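Local coordinates for nitronate monooxygenase family protein (Pseudomonas aeruginosa, PDB 4QIT) that uses FMN and molecular oxygen to catalyse the oxidative denitrification of alkyl nitronates, with the toxin propionate 3-nitronate as its best substrate, at residues Q182-G187 / A332-A337; P20-P25 / A241-T246. The protein carries 1 engineered substitution. One frame throughout, in Å; residues are numbered along the deposited sequence.

Contact 1: Q182-G187 / A332-A337; sequences QGIEAG and AGQGAA. With FMN (flavin mononucleotide), chain C.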
loop_
_atom_site.group_PDB
_atom_site.type_symbol
_atom_site.label_atom_id
_atom_site.label_comp_id
_atom_site.label_asym_id
_atom_site.label_seq_id
_atom_site.Cartn_x
_atom_site.Cartn_y
_atom_site.Cartn_z
ATOM N N GLN A 182 -9.115 -4.319 4.746
ATOM C CA GLN A 182 -7.753 -4.835 4.708
ATOM C C GLN A 182 -6.903 -4.089 3.692
ATOM O O GLN A 182 -7.093 -4.234 2.472
ATOM C CB GLN A 182 -7.750 -6.325 4.384
ATOM C CG GLN A 182 -6.383 -6.952 4.542
ATOM C CD GLN A 182 -6.253 -8.278 3.801
ATOM O OE1 GLN A 182 -6.495 -8.341 2.601
ATOM N NE2 GLN A 182 -5.850 -9.336 4.511
ATOM N N GLY A 183 -5.940 -3.327 4.197
ATOM C CA GLY A 183 -5.021 -2.587 3.348
ATOM C C GLY A 183 -3.905 -3.479 2.827
ATOM O O GLY A 183 -3.685 -4.599 3.327
ATOM N N ILE A 184 -3.171 -2.958 1.839
ATOM C CA ILE A 184 -2.075 -3.692 1.218
ATOM C C ILE A 184 -0.999 -4.074 2.244
ATOM O O ILE A 184 -0.302 -5.071 2.070
ATOM C CB ILE A 184 -1.463 -2.905 0.011
ATOM C CG1 ILE A 184 -0.667 -3.833 -0.924
ATOM C CG2 ILE A 184 -0.580 -1.780 0.494
ATOM C CD1 ILE A 184 -1.445 -4.993 -1.477
ATOM N N GLU A 185 -0.914 -3.306 3.328
ATOM C CA GLU A 185 0.045 -3.566 4.406
ATOM C C GLU A 185 -0.139 -4.919 5.072
ATOM O O GLU A 185 0.803 -5.458 5.665
ATOM C CB GLU A 185 -0.105 -2.509 5.504
ATOM C CG GLU A 185 0.511 -1.152 5.205
ATOM C CD GLU A 185 -0.432 -0.150 4.565
ATOM O OE1 GLU A 185 -1.343 -0.539 3.795
ATOM O OE2 GLU A 185 -0.242 1.061 4.819
ATOM N N ALA A 186 -1.362 -5.445 5.028
ATOM C CA ALA A 186 -1.714 -6.596 5.858
ATOM C C ALA A 186 -0.883 -7.822 5.579
ATOM O O ALA A 186 -0.516 -8.100 4.428
ATOM C CB ALA A 186 -3.180 -6.936 5.712
ATOM N N GLY A 187 -0.613 -8.573 6.639
ATOM C CA GLY A 187 0.019 -9.869 6.505
ATOM C C GLY A 187 -0.957 -10.969 6.123
ATOM O O GLY A 187 -2.172 -10.837 6.284
ATOM N N ALA A 332 3.512 -12.013 7.605
ATOM C CA ALA A 332 3.808 -10.787 8.324
ATOM C C ALA A 332 3.382 -9.592 7.485
ATOM O O ALA A 332 3.534 -9.610 6.265
ATOM C CB ALA A 332 5.302 -10.704 8.650
ATOM N N GLY A 333 2.851 -8.569 8.154
ATOM C CA GLY A 333 2.456 -7.322 7.516
ATOM C C GLY A 333 3.617 -6.350 7.379
ATOM O O GLY A 333 4.729 -6.605 7.871
ATOM N N GLN A 334 3.352 -5.212 6.751
ATOM C CA GLN A 334 4.417 -4.263 6.443
ATOM C C GLN A 334 4.903 -3.495 7.675
ATOM O O GLN A 334 5.890 -2.768 7.592
ATOM C CB GLN A 334 3.996 -3.319 5.312
ATOM C CG GLN A 334 3.880 -4.023 3.961
ATOM C CD GLN A 334 3.503 -3.072 2.841
ATOM O OE1 GLN A 334 2.818 -2.077 3.065
ATOM N NE2 GLN A 334 3.978 -3.362 1.627
ATOM N N GLY A 335 4.242 -3.675 8.814
ATOM C CA GLY A 335 4.741 -3.139 10.073
ATOM C C GLY A 335 5.570 -4.133 10.868
ATOM O O GLY A 335 5.821 -3.903 12.059
ATOM N N ALA A 336 6.001 -5.209 10.213
ATOM C CA ALA A 336 6.722 -6.299 10.880
ATOM C C ALA A 336 7.896 -5.863 11.750
ATOM O O ALA A 336 8.090 -6.418 12.841
ATOM C CB ALA A 336 7.185 -7.338 9.870
ATOM N N ALA A 337 8.657 -4.867 11.297
ATOM C CA ALA A 337 9.835 -4.434 12.057
ATOM C C ALA A 337 9.475 -3.824 13.406
ATOM O O ALA A 337 10.349 -3.649 14.271
ATOM C CB ALA A 337 10.686 -3.462 11.241
HETATM N N1 FMN C . -7.252 -13.447 7.888
HETATM C C2 FMN C . -8.300 -14.355 7.807
HETATM O O2 FMN C . -9.405 -13.959 7.459
HETATM N N3 FMN C . -8.130 -15.681 8.137
HETATM C C4 FMN C . -6.880 -16.113 8.525
HETATM O O4 FMN C . -6.676 -17.288 8.815
HETATM C C4A FMN C . -5.831 -15.214 8.596
HETATM N N5 FMN C . -4.602 -15.679 8.982
HETATM C C5A FMN C . -3.534 -14.820 9.088
HETATM C C6 FMN C . -2.312 -15.336 9.497
HETATM C C7 FMN C . -1.213 -14.512 9.631
HETATM C C7M FMN C . 0.068 -15.141 10.101
HETATM C C8 FMN C . -1.327 -13.155 9.327
HETATM C C8M FMN C . -0.133 -12.252 9.450
HETATM C C9 FMN C . -2.560 -12.642 8.909
HETATM C C9A FMN C . -3.680 -13.473 8.790
HETATM N N10 FMN C . -4.925 -12.991 8.383
HETATM C C10 FMN C . -6.000 -13.871 8.280
HETATM C "C1'" FMN C . -5.099 -11.537 8.023
HETATM C "C2'" FMN C . -5.587 -10.686 9.182
HETATM O "O2'" FMN C . -6.956 -10.922 9.389
HETATM C "C3'" FMN C . -5.410 -9.203 8.885
HETATM O "O3'" FMN C . -5.864 -8.863 7.592
HETATM C "C4'" FMN C . -3.931 -8.894 8.952
HETATM O "O4'" FMN C . -3.332 -9.670 9.974
HETATM C "C5'" FMN C . -3.758 -7.424 9.291
HETATM O "O5'" FMN C . -2.437 -7.137 8.947
HETATM P P FMN C . -1.304 -6.974 10.051
HETATM O O1P FMN C . -1.936 -6.625 11.373
HETATM O O2P FMN C . -0.360 -5.927 9.544
HETATM O O3P FMN C . -0.654 -8.315 10.139
#
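Glu185 and Gln334 meet through their backbones: Gln334 N donates to Glu185 O at 2.8 Å, with an N-H...O angle of 151°. Each residue belongs to its own type I turn, Gly183 to Ala186 in one segment and Gly333 to Ala336 in the other. The chains come closer still next to this bond, where the CA atoms of Gly187 and Gly333 are 3.7 Å apart. Neither residue has a beta carbon, and two main chains can therefore lie directly against each other.

The fold is a TIM barrel, and 182-187 leaves the C-terminal end of strand 178-182, the end at which these barrels hold their cofactors. Gly187 N reaches FMN O5' at 3.3 Å, while Gly333 CA lies 3.7 Å from the phosphate oxygen O2P. Gln182, with CG anti to the backbone N (chi1 -171°), extends toward the ribityl chain and gives NE2 to FMN O3' at 3.1 Å. Its amide is fixed at both atoms, since OE1 accepts from Gly191 N and NE2 also donates to Ser189 O.

Across the contact the Glu185 and Gln334 side chains cross at about a right angle, carboxylate and amide planes 66° apart. Gln334 is extended beyond CG and runs past Glu185 CA, bringing OE1 to 3.3 Å from Glu185 CG. The two polar ends bond elsewhere. Glu185 OE1 accepts from Thr204 N, at the start of helix 204-212, a position that would probably stabilise a negative charge. The Gln334 amide crosses the dimer interface, NE2 to Ala201 O and OE1 from Gly203 N of the second subunit, while Ile184 packs on Ile184 of that subunit.

Contact 2: P20-P25 / A241-T246; sequences PIIQAP and AVQMGT. With FMN (flavin mononucleotide), chain C.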
loop_
_atom_site.group_PDB
_atom_site.type_symbol
_atom_site.label_atom_id
_atom_site.label_comp_id
_atom_site.label_asym_id
_atom_site.label_seq_id
_atom_site.Cartn_x
_atom_site.Cartn_y
_atom_site.Cartn_z
ATOM N N PRO A 20 -11.603 -1.428 21.383
ATOM C CA PRO A 20 -11.878 -1.606 19.947
ATOM C C PRO A 20 -10.702 -2.233 19.204
ATOM O O PRO A 20 -10.234 -1.691 18.190
ATOM C CB PRO A 20 -12.101 -0.170 19.469
ATOM C CG PRO A 20 -11.172 0.633 20.333
ATOM C CD PRO A 20 -11.230 -0.034 21.699
ATOM N N ILE A 21 -10.246 -3.376 19.702
ATOM C CA ILE A 21 -9.048 -4.021 19.162
ATOM C C ILE A 21 -9.354 -5.490 18.975
ATOM O O ILE A 21 -9.684 -6.193 19.936
ATOM C CB ILE A 21 -7.847 -3.870 20.126
ATOM C CG1 ILE A 21 -7.554 -2.386 20.384
ATOM C CG2 ILE A 21 -6.616 -4.561 19.549
ATOM C CD1 ILE A 21 -6.564 -2.151 21.508
ATOM N N ILE A 22 -9.271 -5.946 17.731
ATOM C CA ILE A 22 -9.467 -7.348 17.403
ATOM C C ILE A 22 -8.099 -7.965 17.139
ATOM O O ILE A 22 -7.335 -7.445 16.317
ATOM C CB ILE A 22 -10.317 -7.511 16.122
ATOM C CG1 ILE A 22 -11.650 -6.766 16.247
ATOM C CG2 ILE A 22 -10.540 -8.991 15.804
ATOM C CD1 ILE A 22 -12.524 -6.877 14.998
ATOM N N GLN A 23 -7.769 -9.054 17.834
ATOM C CA GLN A 23 -6.590 -9.832 17.477
ATOM C C GLN A 23 -6.993 -10.702 16.296
ATOM O O GLN A 23 -7.939 -11.473 16.396
ATOM C CB GLN A 23 -6.084 -10.670 18.660
ATOM C CG GLN A 23 -5.303 -11.934 18.274
ATOM C CD GLN A 23 -6.161 -13.187 18.367
ATOM O OE1 GLN A 23 -6.873 -13.389 19.360
ATOM N NE2 GLN A 23 -6.116 -14.025 17.332
ATOM N N ALA A 24 -6.302 -10.546 15.169
ATOM C CA ALA A 24 -6.746 -11.170 13.922
ATOM C C ALA A 24 -6.771 -12.689 13.987
ATOM O O ALA A 24 -5.861 -13.310 14.539
ATOM C CB ALA A 24 -5.872 -10.709 12.754
ATOM N N PRO A 25 -7.818 -13.297 13.416
ATOM C CA PRO A 25 -7.753 -14.745 13.247
ATOM C C PRO A 25 -6.643 -15.035 12.270
ATOM O O PRO A 25 -6.479 -14.323 11.273
ATOM C CB PRO A 25 -9.102 -15.100 12.616
ATOM C CG PRO A 25 -9.600 -13.833 12.009
ATOM C CD PRO A 25 -9.023 -12.704 12.815
ATOM N N ALA A 241 -12.751 0.534 14.777
ATOM C CA ALA A 241 -11.921 -0.426 15.498
ATOM C C ALA A 241 -10.719 -0.789 14.637
ATOM O O ALA A 241 -10.616 -0.346 13.492
ATOM C CB ALA A 241 -12.724 -1.679 15.858
ATOM N N VAL A 242 -9.811 -1.586 15.190
ATOM C CA VAL A 242 -8.686 -2.118 14.425
ATOM C C VAL A 242 -8.609 -3.632 14.559
ATOM O O VAL A 242 -9.100 -4.219 15.540
ATOM C CB VAL A 242 -7.333 -1.492 14.863
ATOM C CG1 VAL A 242 -7.378 0.020 14.689
ATOM C CG2 VAL A 242 -6.977 -1.872 16.312
ATOM N N GLN A 243 -8.008 -4.264 13.557
ATOM C CA GLN A 243 -7.729 -5.689 13.593
ATOM C C GLN A 243 -6.243 -5.848 13.319
ATOM O O GLN A 243 -5.724 -5.298 12.332
ATOM C CB GLN A 243 -8.556 -6.434 12.543
ATOM C CG GLN A 243 -8.228 -7.914 12.460
ATOM C CD GLN A 243 -9.342 -8.703 11.808
ATOM O OE1 GLN A 243 -10.501 -8.609 12.215
ATOM N NE2 GLN A 243 -9.003 -9.473 10.781
ATOM N N MET A 244 -5.567 -6.581 14.208
ATOM C CA MET A 244 -4.110 -6.661 14.232
ATOM C C MET A 244 -3.665 -8.112 14.288
ATOM O O MET A 244 -4.032 -8.834 15.214
ATOM C CB MET A 244 -3.572 -5.899 15.457
ATOM C CG MET A 244 -3.839 -4.399 15.396
ATOM S SD MET A 244 -3.527 -3.532 16.945
ATOM C CE MET A 244 -1.756 -3.716 17.056
ATOM N N GLY A 245 -2.892 -8.539 13.292
ATOM C CA GLY A 245 -2.397 -9.901 13.239
ATOM C C GLY A 245 -0.926 -9.992 13.616
ATOM O O GLY A 245 -0.561 -10.609 14.623
ATOM N N THR A 246 -0.081 -9.370 12.799
ATOM C CA THR A 246 1.369 -9.463 12.980
ATOM C C THR A 246 1.800 -9.107 14.405
ATOM O O THR A 246 2.675 -9.761 14.978
ATOM C CB THR A 246 2.086 -8.559 11.966
ATOM O OG1 THR A 246 1.714 -8.972 10.646
ATOM C CG2 THR A 246 3.599 -8.666 12.101
HETATM N N1 FMN C . -7.252 -13.447 7.888
HETATM C C2 FMN C . -8.300 -14.355 7.807
HETATM O O2 FMN C . -9.405 -13.959 7.459
HETATM N N3 FMN C . -8.130 -15.681 8.137
HETATM C C4 FMN C . -6.880 -16.113 8.525
HETATM O O4 FMN C . -6.676 -17.288 8.815
HETATM C C4A FMN C . -5.831 -15.214 8.596
HETATM N N5 FMN C . -4.602 -15.679 8.982
HETATM C C5A FMN C . -3.534 -14.820 9.088
HETATM C C6 FMN C . -2.312 -15.336 9.497
HETATM C C7 FMN C . -1.213 -14.512 9.631
HETATM C C7M FMN C . 0.068 -15.141 10.101
HETATM C C8 FMN C . -1.327 -13.155 9.327
HETATM C C8M FMN C . -0.133 -12.252 9.450
HETATM C C9 FMN C . -2.560 -12.642 8.909
HETATM C C9A FMN C . -3.680 -13.473 8.790
HETATM N N10 FMN C . -4.925 -12.991 8.383
HETATM C C10 FMN C . -6.000 -13.871 8.280
HETATM C "C1'" FMN C . -5.099 -11.537 8.023
HETATM C "C2'" FMN C . -5.587 -10.686 9.182
HETATM O "O2'" FMN C . -6.956 -10.922 9.389
HETATM C "C3'" FMN C . -5.410 -9.203 8.885
HETATM O "O3'" FMN C . -5.864 -8.863 7.592
HETATM C "C4'" FMN C . -3.931 -8.894 8.952
HETATM O "O4'" FMN C . -3.332 -9.670 9.974
HETATM C "C5'" FMN C . -3.758 -7.424 9.291
HETATM O "O5'" FMN C . -2.437 -7.137 8.947
HETATM P P FMN C . -1.304 -6.974 10.051
HETATM O O1P FMN C . -1.936 -6.625 11.373
HETATM O O2P FMN C . -0.360 -5.927 9.544
HETATM O O3P FMN C . -0.654 -8.315 10.139
#
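Ile22 sits between Val242 and Met244 on the neighbouring strand, donating N to Val242 O and taking Met244 N on its own O at 2.9 Å. Val242 N to Pro20 O and Ala24 N to Met244 O complete four parallel-sheet bonds between strands 21-23 and 241-244, whose directions differ by 19°. The last is nearly straight at Ala24 N-H (174°).

The tight side is the face of Ile22 and Gln243. Gln243 leaves the strand with CG anti to the backbone N (chi1 175°), passing Ala24 CB at 3.7 Å from CG. Its OE1 lies 3.6 Å from Ile22 CG2, and NE2 passes beside Pro25 CD and donates to FMN O2' at 2.9 Å. Past the strand end, Gly245 N points at FMN O1P, 2.9 Å away, while Thr246 bonds O3P through both N and OG1.

The other face is looser but also buried: Ile21 CG1 runs beside Val242 CG2 at 4.1 Å, and Ile21 CG2 only just meets Met244 SD at 4.2 Å.

These are the first and last strands of the eight-stranded barrel, so their pairing closes the barrel. Strand 241-244 continues the sheet to 219-222, and Ile21 and Gln23 bond through their backbones to Leu44 on the other flank. Helix 344-355 covers Ile21 and Met244, helix 32-41 packs on Gln23, and Phe11 of helix 8-14 lies against Ile22 and Ala241.

The centres of contacts 1 and 2 are 12 Å apart, and the two meet directly: Thr246 OG1 and Gly333 N are 2.8 Å apart, probably a hydrogen bond, and Ala336 CA packs on Thr246 CG2. Along the chain their segments alternate, in the order 20-25, 182-187, 241-246, 332-337, so each contact spans part of the other. Strands 21-23, 178-182 and 241-244 belong to one parallel barrel sheet, with 219-222 separating the latter two. Contact 2 joins the barrel wall and contact 1 lies among the loops beyond it. Both touch FMN, and its ribityl chain and phosphate are thus held by parts of the chain far apart in sequence.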